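Local coordinates for glycoside Hydrolase (Bacteroides uniformis, PDB 5TA0), which probably hydrolyses agarose and its oligosaccharides as a family 86 glycoside hydrolase, here an engineered variant holding neoagarooctaose in its cleft, at residues Gly86-Val91 and Gly173-Arg178. Sequence-based numbering, arbitrary orientation.
Sequences GMIKTV and GEFYGR. With GAL (beta-D-galactopyranose), chain C; SO4 (sulfate ion), chain F.
Two helices of the alpha/beta barrel, 86-94 and 170-183, meet where Ile88 and Val91 face Phe175 and Tyr176. The segment axes stay 11.6 Å apart at 122°, a gap wide enough for aromatic rings to bridge. With CG1 of Ile88 anti to the backbone N (chi1 -168°) and CD1 extended beyond it, one branch serves both rings: CG1 meets Phe175 CZ at 3.7 Å, while CD1 lies 3.6 Å from Tyr176 CD1. Isoleucine suits the place because its CG1-CD1 arm is long enough to touch both. Val91, one turn on, brings CG1 to the edge of the Phe175 ring, 4.1 Å from CE1. In the barrel these helices follow the adjacent parallel strands 80-84 and 134-140, and Asn140 of the latter touches Ile88 and both rings. The hydroxyl of the buried Tyr176 is satisfied by a hydrogen bond to Glu199 O, at the end of the next strand. Away from the apolar seam, Arg178 NE donates to Glu174 OE1 at 2.9 Å, a nearly straight hydrogen bond (168°) within a salt bridge; the same OE1 also pairs with Arg101. On the sugar side of helix 86-94, glycine, with no side chain, lets Gly86 CA come within 3.5 Å of galactose O3.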
# COMPACT_ATOMS: atom_id res chain seq x y z
N GLY A 86 -19.67 4.00 0.83
CA GLY A 86 -21.04 3.77 1.24
C GLY A 86 -22.03 4.84 0.82
O GLY A 86 -23.17 4.51 0.47
N MET A 87 -21.63 6.11 0.82
CA MET A 87 -22.59 7.16 0.45
C MET A 87 -22.97 7.03 -1.02
O MET A 87 -24.16 7.08 -1.37
CB MET A 87 -22.03 8.54 0.74
CG MET A 87 -23.05 9.65 0.46
SD MET A 87 -22.53 11.34 0.78
CE MET A 87 -22.68 11.40 2.53
N ILE A 88 -21.97 6.86 -1.88
CA ILE A 88 -22.25 6.72 -3.31
C ILE A 88 -23.10 5.46 -3.57
O ILE A 88 -24.01 5.47 -4.42
CB ILE A 88 -20.97 6.84 -4.17
CG1 ILE A 88 -21.33 6.99 -5.65
CG2 ILE A 88 -20.00 5.69 -3.94
CD1 ILE A 88 -20.15 7.31 -6.52
N LYS A 89 -22.85 4.37 -2.83
CA LYS A 89 -23.67 3.16 -3.00
C LYS A 89 -25.12 3.42 -2.64
O LYS A 89 -26.01 2.99 -3.36
CB LYS A 89 -23.14 2.03 -2.12
CG LYS A 89 -23.75 0.69 -2.49
CD LYS A 89 -23.23 -0.40 -1.57
CE LYS A 89 -23.54 -1.79 -2.07
NZ LYS A 89 -23.23 -2.74 -0.96
N THR A 90 -25.36 4.11 -1.53
CA THR A 90 -26.74 4.41 -1.12
C THR A 90 -27.46 5.26 -2.15
O THR A 90 -28.64 5.00 -2.47
CB THR A 90 -26.77 5.05 0.28
OG1 THR A 90 -26.20 4.13 1.23
CG2 THR A 90 -28.17 5.38 0.70
N VAL A 91 -26.77 6.22 -2.73
CA VAL A 91 -27.40 7.03 -3.77
C VAL A 91 -27.69 6.17 -4.99
O VAL A 91 -28.81 6.18 -5.51
CB VAL A 91 -26.55 8.26 -4.13
CG1 VAL A 91 -27.10 8.95 -5.38
CG2 VAL A 91 -26.49 9.21 -2.93
N GLY A 173 -20.81 5.09 -15.88
CA GLY A 173 -19.91 6.23 -15.89
C GLY A 173 -20.59 7.59 -15.74
O GLY A 173 -20.09 8.47 -15.06
N GLU A 174 -21.71 7.74 -16.42
CA GLU A 174 -22.49 8.97 -16.29
C GLU A 174 -22.97 9.13 -14.86
O GLU A 174 -22.91 10.22 -14.31
CB GLU A 174 -23.65 9.00 -17.27
CG GLU A 174 -24.46 10.27 -17.13
CD GLU A 174 -25.63 10.39 -18.07
OE1 GLU A 174 -26.67 10.90 -17.60
OE2 GLU A 174 -25.51 10.06 -19.26
N PHE A 175 -23.47 8.05 -14.26
CA PHE A 175 -23.85 8.12 -12.85
C PHE A 175 -22.67 8.65 -12.02
O PHE A 175 -22.82 9.53 -11.17
CB PHE A 175 -24.31 6.73 -12.33
CG PHE A 175 -24.30 6.66 -10.82
CD1 PHE A 175 -25.31 7.27 -10.06
CD2 PHE A 175 -23.25 6.07 -10.16
CE1 PHE A 175 -25.22 7.29 -8.68
CE2 PHE A 175 -23.18 6.10 -8.78
CZ PHE A 175 -24.16 6.69 -8.05
N TYR A 176 -21.50 8.04 -12.21
CA TYR A 176 -20.34 8.40 -11.37
C TYR A 176 -19.93 9.86 -11.58
O TYR A 176 -19.69 10.61 -10.63
CB TYR A 176 -19.19 7.45 -11.67
CG TYR A 176 -18.06 7.34 -10.67
CD1 TYR A 176 -18.10 7.88 -9.37
CD2 TYR A 176 -16.93 6.61 -11.01
CE1 TYR A 176 -17.07 7.68 -8.47
CE2 TYR A 176 -15.89 6.40 -10.10
CZ TYR A 176 -15.96 6.95 -8.84
OH TYR A 176 -14.97 6.78 -7.90
N GLY A 177 -19.85 10.27 -12.85
CA GLY A 177 -19.48 11.66 -13.15
C GLY A 177 -20.50 12.66 -12.60
O GLY A 177 -20.12 13.67 -12.02
N ARG A 178 -21.78 12.37 -12.76
CA ARG A 178 -22.82 13.28 -12.25
C ARG A 178 -22.80 13.31 -10.73
O ARG A 178 -22.94 14.36 -10.12
CB ARG A 178 -24.20 12.90 -12.74
CG ARG A 178 -24.45 13.18 -14.21
CD ARG A 178 -25.90 12.84 -14.54
NE ARG A 178 -26.23 13.19 -15.90
CZ ARG A 178 -26.47 14.42 -16.33
NH1 ARG A 178 -26.48 15.43 -15.49
NH2 ARG A 178 -26.70 14.62 -17.63
C1 GAL C . -18.74 -0.30 3.36
C2 GAL C . -19.48 1.04 3.54
C3 GAL C . -20.84 0.86 4.23
C4 GAL C . -21.63 -0.25 3.54
C5 GAL C . -20.78 -1.52 3.50
C6 GAL C . -21.49 -2.70 2.84
O2 GAL C . -18.63 1.89 4.32
O3 GAL C . -21.56 2.11 4.25
O4 GAL C . -21.93 0.13 2.19
O5 GAL C . -19.58 -1.27 2.75
O6 GAL C . -20.63 -3.85 2.80
S SO4 F . -29.42 1.75 1.36
O1 SO4 F . -28.75 1.60 0.04
O2 SO4 F . -28.48 2.47 2.26
O3 SO4 F . -30.68 2.50 1.24
O4 SO4 F . -29.73 0.39 1.91